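Local coordinates for L-Ala-D/L-Glu Epimerase (Escherichia coli, PDB 1JPD), which belongs to the enolase superfamily, pairing an N-terminal capping domain of the mandelate racemase/muconate lactonizing enzyme type with a TIM-barrel domain, at residues 61-72 with 84-94; 28-36 with 47-58. One frame throughout, in Å; residues are numbered along the deposited sequence.

Interaction 1 (61-72 with 84-94); sequences VMAQIMSVVPQL and ILPAGAARNAL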
loop_
_atom_site.group_PDB
_atom_site.type_symbol
_atom_site.label_atom_id
_atom_site.label_comp_id
_atom_site.label_asym_id
_atom_site.label_seq_id
_atom_site.Cartn_x
_atom_site.Cartn_y
_atom_site.Cartn_z
ATOM N N VAL A 61 8.030 8.385 15.010
ATOM C CA VAL A 61 7.470 7.051 15.150
ATOM C C VAL A 61 8.183 6.231 16.222
ATOM O O VAL A 61 7.550 5.448 16.933
ATOM C CB VAL A 61 7.525 6.299 13.810
ATOM C CG1 VAL A 61 6.927 4.913 13.970
ATOM C CG2 VAL A 61 6.774 7.089 12.747
ATOM N N MET A 62 9.497 6.398 16.344
ATOM C CA MET A 62 10.234 5.654 17.359
ATOM C C MET A 62 9.765 6.103 18.734
ATOM O O MET A 62 9.602 5.288 19.643
ATOM C CB MET A 62 11.741 5.863 17.204
ATOM C CG MET A 62 12.303 5.177 15.978
ATOM S SD MET A 62 14.079 5.329 15.853
ATOM C CE MET A 62 14.579 4.083 17.046
ATOM N N ALA A 63 9.524 7.401 18.879
ATOM C CA ALA A 63 9.043 7.931 20.145
ATOM C C ALA A 63 7.705 7.288 20.518
ATOM O O ALA A 63 7.500 6.896 21.672
ATOM C CB ALA A 63 8.897 9.444 20.056
ATOM N N GLN A 64 6.795 7.167 19.551
ATOM C CA GLN A 64 5.489 6.566 19.825
ATOM C C GLN A 64 5.626 5.119 20.264
ATOM O O GLN A 64 4.904 4.666 21.151
ATOM C CB GLN A 64 4.582 6.614 18.593
ATOM C CG GLN A 64 4.253 7.998 18.076
ATOM C CD GLN A 64 3.270 7.947 16.921
ATOM O OE1 GLN A 64 2.113 7.556 17.090
ATOM N NE2 GLN A 64 3.728 8.332 15.740
ATOM N N ILE A 65 6.549 4.389 19.642
ATOM C CA ILE A 65 6.739 2.984 19.991
ATOM C C ILE A 65 7.292 2.848 21.409
ATOM O O ILE A 65 6.759 2.071 22.216
ATOM C CB ILE A 65 7.673 2.254 18.965
ATOM C CG1 ILE A 65 7.064 2.342 17.562
ATOM C CG2 ILE A 65 7.836 0.778 19.351
ATOM C CD1 ILE A 65 7.823 1.591 16.492
ATOM N N MET A 66 8.345 3.606 21.714
ATOM C CA MET A 66 8.945 3.564 23.045
ATOM C C MET A 66 7.853 3.822 24.069
ATOM O O MET A 66 7.703 3.080 25.039
ATOM C CB MET A 66 10.025 4.637 23.209
ATOM C CG MET A 66 11.175 4.574 22.218
ATOM S SD MET A 66 11.844 2.917 21.987
ATOM C CE MET A 66 12.130 2.401 23.684
ATOM N N SER A 67 7.085 4.877 23.835
ATOM C CA SER A 67 6.006 5.265 24.731
ATOM C C SER A 67 5.144 4.086 25.155
ATOM O O SER A 67 4.449 4.157 26.166
ATOM C CB SER A 67 5.105 6.299 24.059
ATOM O OG SER A 67 4.039 5.657 23.377
ATOM N N VAL A 68 5.171 3.005 24.391
ATOM C CA VAL A 68 4.346 1.869 24.752
ATOM C C VAL A 68 5.152 0.585 24.983
ATOM O O VAL A 68 4.589 -0.511 25.090
ATOM C CB VAL A 68 3.240 1.646 23.687
ATOM C CG1 VAL A 68 3.821 0.996 22.441
ATOM C CG2 VAL A 68 2.119 0.820 24.274
ATOM N N VAL A 69 6.471 0.729 25.073
ATOM C CA VAL A 69 7.350 -0.411 25.323
ATOM C C VAL A 69 7.013 -1.084 26.659
ATOM O O VAL A 69 6.900 -2.310 26.724
ATOM C CB VAL A 69 8.836 0.014 25.336
ATOM C CG1 VAL A 69 9.697 -1.121 25.873
ATOM C CG2 VAL A 69 9.281 0.386 23.925
ATOM N N PRO A 70 6.861 -0.292 27.745
ATOM C CA PRO A 70 6.533 -0.857 29.059
ATOM C C PRO A 70 5.310 -1.767 29.007
ATOM O O PRO A 70 5.324 -2.873 29.545
ATOM C CB PRO A 70 6.292 0.382 29.911
ATOM C CG PRO A 70 7.280 1.347 29.357
ATOM C CD PRO A 70 7.118 1.158 27.860
ATOM N N GLN A 71 4.257 -1.295 28.349
ATOM C CA GLN A 71 3.017 -2.057 28.215
ATOM C C GLN A 71 3.185 -3.269 27.290
ATOM O O GLN A 71 2.437 -4.244 27.385
ATOM C CB GLN A 71 1.907 -1.135 27.696
ATOM C CG GLN A 71 1.685 0.081 28.582
ATOM C CD GLN A 71 1.773 1.391 27.832
ATOM O OE1 GLN A 71 0.857 1.762 27.101
ATOM N NE2 GLN A 71 2.883 2.100 28.007
ATOM N N LEU A 72 4.169 -3.198 26.394
ATOM C CA LEU A 72 4.457 -4.287 25.458
ATOM C C LEU A 72 5.115 -5.465 26.175
ATOM O O LEU A 72 4.955 -6.615 25.763
ATOM C CB LEU A 72 5.391 -3.799 24.342
ATOM C CG LEU A 72 4.812 -3.098 23.116
ATOM C CD1 LEU A 72 5.918 -2.363 22.388
ATOM C CD2 LEU A 72 4.136 -4.122 22.209
ATOM N N ILE A 84 -4.508 1.945 22.404
ATOM C CA ILE A 84 -3.384 2.729 22.925
ATOM C C ILE A 84 -2.828 3.753 21.930
ATOM O O ILE A 84 -2.798 4.950 22.214
ATOM C CB ILE A 84 -2.210 1.821 23.365
ATOM C CG1 ILE A 84 -2.616 0.981 24.572
ATOM C CG2 ILE A 84 -0.988 2.672 23.702
ATOM C CD1 ILE A 84 -1.530 0.023 25.029
ATOM N N LEU A 85 -2.374 3.286 20.771
ATOM C CA LEU A 85 -1.807 4.183 19.763
ATOM C C LEU A 85 -2.787 4.463 18.629
ATOM O O LEU A 85 -3.689 3.670 18.362
ATOM C CB LEU A 85 -0.531 3.575 19.166
ATOM C CG LEU A 85 0.667 3.273 20.065
ATOM C CD1 LEU A 85 1.751 2.633 19.220
ATOM C CD2 LEU A 85 1.183 4.553 20.711
ATOM N N PRO A 86 -2.633 5.613 17.961
ATOM C CA PRO A 86 -3.526 5.951 16.848
ATOM C C PRO A 86 -3.025 5.249 15.578
ATOM O O PRO A 86 -1.903 4.742 15.555
ATOM C CB PRO A 86 -3.401 7.472 16.762
ATOM C CG PRO A 86 -1.971 7.706 17.152
ATOM C CD PRO A 86 -1.791 6.765 18.333
ATOM N N ALA A 87 -3.845 5.201 14.531
ATOM C CA ALA A 87 -3.415 4.565 13.294
ATOM C C ALA A 87 -2.227 5.353 12.745
ATOM O O ALA A 87 -2.249 6.581 12.733
ATOM C CB ALA A 87 -4.549 4.554 12.290
ATOM N N GLY A 88 -1.193 4.642 12.303
ATOM C CA GLY A 88 -0.005 5.291 11.772
ATOM C C GLY A 88 1.144 4.300 11.704
ATOM O O GLY A 88 0.979 3.141 12.084
ATOM N N ALA A 89 2.308 4.739 11.237
ATOM C CA ALA A 89 3.460 3.841 11.119
ATOM C C ALA A 89 3.856 3.136 12.416
ATOM O O ALA A 89 4.208 1.956 12.399
ATOM C CB ALA A 89 4.661 4.597 10.563
ATOM N N ALA A 90 3.817 3.861 13.531
ATOM C CA ALA A 90 4.189 3.278 14.815
ATOM C C ALA A 90 3.319 2.073 15.129
ATOM O O ALA A 90 3.827 0.968 15.343
ATOM C CB ALA A 90 4.076 4.321 15.937
ATOM N N ARG A 91 2.007 2.267 15.150
ATOM C CA ARG A 91 1.139 1.144 15.457
ATOM C C ARG A 91 1.318 0.016 14.448
ATOM O O ARG A 91 1.187 -1.156 14.799
ATOM C CB ARG A 91 -0.330 1.567 15.504
ATOM C CG ARG A 91 -1.223 0.499 16.127
ATOM C CD ARG A 91 -2.648 0.978 16.334
ATOM N NE ARG A 91 -3.430 0.986 15.098
ATOM C CZ ARG A 91 -4.687 1.410 15.017
ATOM N NH1 ARG A 91 -5.305 1.863 16.102
ATOM N NH2 ARG A 91 -5.328 1.372 13.855
ATOM N N ASN A 92 1.632 0.362 13.202
ATOM C CA ASN A 92 1.817 -0.650 12.170
ATOM C C ASN A 92 2.964 -1.598 12.511
ATOM O O ASN A 92 2.815 -2.822 12.405
ATOM C CB ASN A 92 2.064 0.005 10.811
ATOM C CG ASN A 92 2.122 -1.008 9.680
ATOM O OD1 ASN A 92 1.391 -2.009 9.687
ATOM N ND2 ASN A 92 2.979 -0.750 8.694
ATOM N N ALA A 93 4.103 -1.045 12.923
ATOM C CA ALA A 93 5.243 -1.882 13.282
ATOM C C ALA A 93 4.888 -2.808 14.452
ATOM O O ALA A 93 5.176 -4.008 14.413
ATOM C CB ALA A 93 6.432 -1.026 13.642
ATOM N N LEU A 94 4.248 -2.263 15.482
ATOM C CA LEU A 94 3.884 -3.076 16.638
ATOM C C LEU A 94 2.836 -4.134 16.323
ATOM O O LEU A 94 2.984 -5.305 16.695
ATOM C CB LEU A 94 3.393 -2.186 17.778
ATOM C CG LEU A 94 4.482 -1.258 18.305
ATOM C CD1 LEU A 94 3.918 -0.362 19.389
ATOM C CD2 LEU A 94 5.646 -2.084 18.821
HETATM O O HOH W 1 2.570 6.607 13.905
#
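A90 carries the close-packed end of this contact: its CB is received between V61 and Q64, lying 3.5 Å from Q64 CB, while V61 CG1 rests against the backbone of the same alanine. That methyl stands anti to the V61 backbone N (chi1 -180°), the torsion that lays it over the first turn of helix 89-104. With a residue as small as alanine between them, the axes of helices 61-66 and 89-94 approach to 8.7 Å while inclined at 54°. One turn further on, I65 and L94 run past each other in opposite directions, I65 CG2 reaching L94 CD2 at 3.6 Å. V68 then meets L94 tip to tip through CG1 and CD1, and L72 CD1 closes over L94 CD2 at 3.6 Å. The other side is looser and more polar. Q64, extended beyond CG, sends its amide past P86, and NE2 makes a weak bond to a water that also accepts from A90 N at 3.0 Å. Near the exposed S67, whose OG bonds back to Q64 O, L85 CD2 lies against that same carbonyl oxygen; Q71 OE1 lies 3.6 Å from I84 CD1. No direct hydrogen bond joins the two segments, so their cohesion rests on aliphatic packing: the S67 hydroxyl turns back on its own segment, and the polar link from Q64 to A90 N goes through a water.

Interaction 2 (28-36 with 47-58); sequences SEARVVVVE and ECTPYPRYGESD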
loop_
_atom_site.group_PDB
_atom_site.type_symbol
_atom_site.label_atom_id
_atom_site.label_comp_id
_atom_site.label_asym_id
_atom_site.label_seq_id
_atom_site.Cartn_x
_atom_site.Cartn_y
_atom_site.Cartn_z
ATOM N N SER A 28 16.792 9.515 -1.609
ATOM C CA SER A 28 17.754 8.537 -2.051
ATOM C C SER A 28 17.671 7.258 -1.240
ATOM O O SER A 28 18.348 6.292 -1.570
ATOM C CB SER A 28 19.177 9.120 -1.979
ATOM O OG SER A 28 19.480 9.626 -0.683
ATOM N N GLU A 29 16.828 7.229 -0.206
ATOM C CA GLU A 29 16.705 6.040 0.641
ATOM C C GLU A 29 15.345 5.845 1.310
ATOM O O GLU A 29 14.688 6.811 1.681
ATOM C CB GLU A 29 17.809 6.064 1.705
ATOM C CG GLU A 29 17.841 7.331 2.554
ATOM C CD GLU A 29 19.179 7.545 3.259
ATOM O OE1 GLU A 29 19.245 8.425 4.150
ATOM O OE2 GLU A 29 20.160 6.843 2.916
ATOM N N ALA A 30 14.934 4.587 1.453
ATOM C CA ALA A 30 13.655 4.255 2.071
ATOM C C ALA A 30 13.893 4.083 3.558
ATOM O O ALA A 30 14.527 3.129 3.981
ATOM C CB ALA A 30 13.093 2.959 1.478
ATOM N N ARG A 31 13.384 5.005 4.359
ATOM C CA ARG A 31 13.590 4.923 5.792
ATOM C C ARG A 31 12.522 4.124 6.511
ATOM O O ARG A 31 11.350 4.477 6.477
ATOM C CB ARG A 31 13.685 6.331 6.365
ATOM C CG ARG A 31 14.930 7.049 5.881
ATOM C CD ARG A 31 15.174 8.363 6.590
ATOM N NE ARG A 31 16.585 8.715 6.480
ATOM C CZ ARG A 31 17.516 8.365 7.365
ATOM N NH1 ARG A 31 17.184 7.662 8.441
ATOM N NH2 ARG A 31 18.786 8.701 7.164
ATOM N N VAL A 32 12.939 3.045 7.171
ATOM C CA VAL A 32 12.007 2.192 7.895
ATOM C C VAL A 32 12.393 2.000 9.354
ATOM O O VAL A 32 13.557 2.103 9.723
ATOM C CB VAL A 32 11.902 0.790 7.250
ATOM C CG1 VAL A 32 11.578 0.919 5.770
ATOM C CG2 VAL A 32 13.195 0.019 7.457
ATOM N N VAL A 33 11.399 1.720 10.182
ATOM C CA VAL A 33 11.636 1.478 11.591
ATOM C C VAL A 33 11.247 0.030 11.876
ATOM O O VAL A 33 10.144 -0.412 11.533
ATOM C CB VAL A 33 10.798 2.420 12.476
ATOM C CG1 VAL A 33 10.920 1.996 13.923
ATOM C CG2 VAL A 33 11.275 3.855 12.309
ATOM N N VAL A 34 12.158 -0.710 12.497
ATOM C CA VAL A 34 11.897 -2.107 12.804
ATOM C C VAL A 34 11.675 -2.339 14.292
ATOM O O VAL A 34 12.315 -1.705 15.134
ATOM C CB VAL A 34 13.069 -3.010 12.358
ATOM C CG1 VAL A 34 12.691 -4.468 12.553
ATOM C CG2 VAL A 34 13.434 -2.735 10.915
ATOM N N VAL A 35 10.763 -3.252 14.602
ATOM C CA VAL A 35 10.478 -3.609 15.981
ATOM C C VAL A 35 10.533 -5.117 16.135
ATOM O O VAL A 35 9.774 -5.853 15.498
ATOM C CB VAL A 35 9.094 -3.133 16.433
ATOM C CG1 VAL A 35 8.749 -3.767 17.787
ATOM C CG2 VAL A 35 9.082 -1.613 16.535
ATOM N N GLU A 36 11.436 -5.575 16.989
ATOM C CA GLU A 36 11.593 -6.997 17.238
ATOM C C GLU A 36 11.085 -7.336 18.637
ATOM O O GLU A 36 11.542 -6.763 19.624
ATOM C CB GLU A 36 13.065 -7.371 17.088
ATOM C CG GLU A 36 13.388 -8.816 17.391
ATOM C CD GLU A 36 14.765 -9.214 16.890
ATOM O OE1 GLU A 36 15.385 -10.100 17.514
ATOM O OE2 GLU A 36 15.223 -8.652 15.866
ATOM N N GLU A 47 7.819 -4.335 10.650
ATOM C CA GLU A 47 8.442 -3.179 10.027
ATOM C C GLU A 47 7.396 -2.134 9.657
ATOM O O GLU A 47 6.211 -2.446 9.516
ATOM C CB GLU A 47 9.200 -3.606 8.770
ATOM C CG GLU A 47 9.816 -2.462 7.983
ATOM C CD GLU A 47 10.523 -2.931 6.731
ATOM O OE1 GLU A 47 11.410 -3.801 6.853
ATOM O OE2 GLU A 47 10.202 -2.429 5.629
ATOM N N CYS A 48 7.838 -0.890 9.517
ATOM C CA CYS A 48 6.952 0.195 9.118
ATOM C C CYS A 48 7.749 1.298 8.428
ATOM O O CYS A 48 8.984 1.359 8.520
ATOM C CB CYS A 48 6.195 0.765 10.322
ATOM S SG CYS A 48 7.143 1.869 11.367
ATOM N N THR A 49 7.033 2.158 7.714
ATOM C CA THR A 49 7.655 3.260 6.997
ATOM C C THR A 49 6.978 4.568 7.362
ATOM O O THR A 49 5.887 4.850 6.883
ATOM C CB THR A 49 7.547 3.060 5.476
ATOM O OG1 THR A 49 8.272 1.883 5.104
ATOM C CG2 THR A 49 8.119 4.262 4.729
ATOM N N PRO A 50 7.608 5.377 8.231
ATOM C CA PRO A 50 7.006 6.659 8.622
ATOM C C PRO A 50 6.555 7.429 7.371
ATOM O O PRO A 50 7.338 7.612 6.422
ATOM C CB PRO A 50 8.140 7.351 9.373
ATOM C CG PRO A 50 8.846 6.195 10.016
ATOM C CD PRO A 50 8.910 5.185 8.890
ATOM N N TYR A 51 5.296 7.867 7.381
ATOM C CA TYR A 51 4.701 8.587 6.251
ATOM C C TYR A 51 4.845 10.093 6.415
ATOM O O TYR A 51 4.082 10.718 7.155
ATOM C CB TYR A 51 3.209 8.214 6.131
ATOM C CG TYR A 51 2.597 8.415 4.756
ATOM C CD1 TYR A 51 3.388 8.724 3.651
ATOM C CD2 TYR A 51 1.226 8.260 4.555
ATOM C CE1 TYR A 51 2.828 8.872 2.380
ATOM C CE2 TYR A 51 0.656 8.404 3.289
ATOM C CZ TYR A 51 1.464 8.709 2.208
ATOM O OH TYR A 51 0.924 8.843 0.951
ATOM N N PRO A 52 5.828 10.698 5.725
ATOM C CA PRO A 52 6.044 12.146 5.824
ATOM C C PRO A 52 4.752 12.946 5.656
ATOM O O PRO A 52 4.407 13.774 6.507
ATOM C CB PRO A 52 7.054 12.425 4.707
ATOM C CG PRO A 52 7.867 11.163 4.675
ATOM C CD PRO A 52 6.790 10.088 4.787
ATOM N N ARG A 53 4.026 12.668 4.574
ATOM C CA ARG A 53 2.785 13.383 4.288
ATOM C C ARG A 53 1.729 13.379 5.405
ATOM O O ARG A 53 0.720 14.074 5.297
ATOM C CB ARG A 53 2.150 12.861 2.991
ATOM C CG ARG A 53 1.066 13.791 2.463
ATOM C CD ARG A 53 0.338 13.202 1.280
ATOM N NE ARG A 53 -0.790 14.029 0.851
ATOM C CZ ARG A 53 -1.639 14.634 1.677
ATOM N NH1 ARG A 53 -1.493 14.531 2.991
ATOM N NH2 ARG A 53 -2.664 15.312 1.188
ATOM N N TYR A 54 1.958 12.621 6.474
ATOM C CA TYR A 54 1.001 12.563 7.581
ATOM C C TYR A 54 1.626 12.977 8.909
ATOM O O TYR A 54 1.100 12.673 9.985
ATOM C CB TYR A 54 0.419 11.155 7.722
ATOM C CG TYR A 54 -0.531 10.736 6.610
ATOM C CD1 TYR A 54 -0.994 9.418 6.515
ATOM C CD2 TYR A 54 -0.985 11.658 5.669
ATOM C CE1 TYR A 54 -1.880 9.040 5.509
ATOM C CE2 TYR A 54 -1.872 11.286 4.661
ATOM C CZ TYR A 54 -2.316 9.981 4.586
ATOM O OH TYR A 54 -3.213 9.622 3.599
ATOM N N GLY A 55 2.763 13.662 8.826
ATOM C CA GLY A 55 3.432 14.146 10.023
ATOM C C GLY A 55 4.213 13.119 10.826
ATOM O O GLY A 55 4.188 13.142 12.066
ATOM N N GLU A 56 4.913 12.222 10.139
ATOM C CA GLU A 56 5.703 11.215 10.827
ATOM C C GLU A 56 7.123 11.242 10.279
ATOM O O GLU A 56 7.355 11.505 9.103
ATOM C CB GLU A 56 5.136 9.828 10.590
ATOM C CG GLU A 56 3.683 9.634 10.941
ATOM C CD GLU A 56 3.217 8.217 10.619
ATOM O OE1 GLU A 56 3.610 7.691 9.546
ATOM O OE2 GLU A 56 2.456 7.642 11.428
ATOM N N SER A 57 8.071 10.964 11.156
ATOM C CA SER A 57 9.482 10.907 10.797
ATOM C C SER A 57 9.965 9.687 11.570
ATOM O O SER A 57 9.213 9.153 12.390
ATOM C CB SER A 57 10.187 12.161 11.298
ATOM O OG SER A 57 10.027 12.262 12.705
ATOM N N ASP A 58 11.188 9.228 11.326
ATOM C CA ASP A 58 11.661 8.069 12.076
ATOM C C ASP A 58 11.687 8.382 13.571
ATOM O O ASP A 58 11.314 7.542 14.395
ATOM C CB ASP A 58 13.054 7.642 11.616
ATOM C CG ASP A 58 13.054 7.073 10.217
ATOM O OD1 ASP A 58 12.018 6.521 9.798
ATOM O OD2 ASP A 58 14.097 7.162 9.539
HETATM O O HOH W 2 10.383 7.024 5.990
#
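R31 and D58 open the contact with a charged pair that runs from an exposed arginine to a buried aspartate, the two side chains crossing at about a right angle. The D58 carboxylate lies against the arginine's aliphatic stem, and D58 OD2 sits at the guanidinium edge, 3.3 Å from R31 NH1, in a salt bridge whose hydrogen bond is weak though fairly straight (162°). R31 NH2 also pairs with E29 OE1 at 3.1 Å, a salt bridge again with a weak hydrogen bond, so one guanidinium links two carboxylates in a small network that would be expected to temper their charges. A water donates to R31 O at 2.8 Å and to P50 O, joining the strand to the loop after T49. At V32 the side chain crosses E47 and T49 obliquely: V32 CG1, beside the backbone N (chi1 -53°), touches T49 OG1 at 3.5 Å and lies near E47 OE2. The polar ends of these two partners are bound elsewhere, E47 by R284 and T282, T49 by the L280 carbonyl. V33 is the centre of the pairing. It forms an antiparallel hydrogen-bonded pair with C48, V33 N giving to C48 O at 3.0 Å and V33 O accepting from C48 N at 3.1 Å. The two side chains share a sheet face, where V33 CB meets C48 SG at 3.9 Å; V33 CG2 reaches the P50 ring. V34 follows as a non-hydrogen-bonded pair with E47. This is the open end of the hairpin of strands 29-39 and 42-48, with strand 6-15 bonded along the other edge of 29-39; helix 58-66 covers V33 and V35, while helix 89-104 packs on C48 and V35.

Overall arrangement
Both contacts belong to the N-terminal capping domain and illustrate how a three-stranded antiparallel sheet and its helices are built as one layered unit. Interaction 2 comes first along the chain, pairing the open end of the hairpin; its last residue, D58, begins helix 58-66, along which interaction 1 opens. Their centres are about 12 Å apart, on the same side of the chain's centre, and they touch directly: I65 CD1 packs on V35 CG2 at 3.4 Å, and A89 N probably hydrogen-bonds E56 OE2 at 2.9 Å. The helix pair of 61-72 with 84-94 therefore lies against the sheet, while bonds from E47 and T49 to residues 280-284 tie this domain to the barrel.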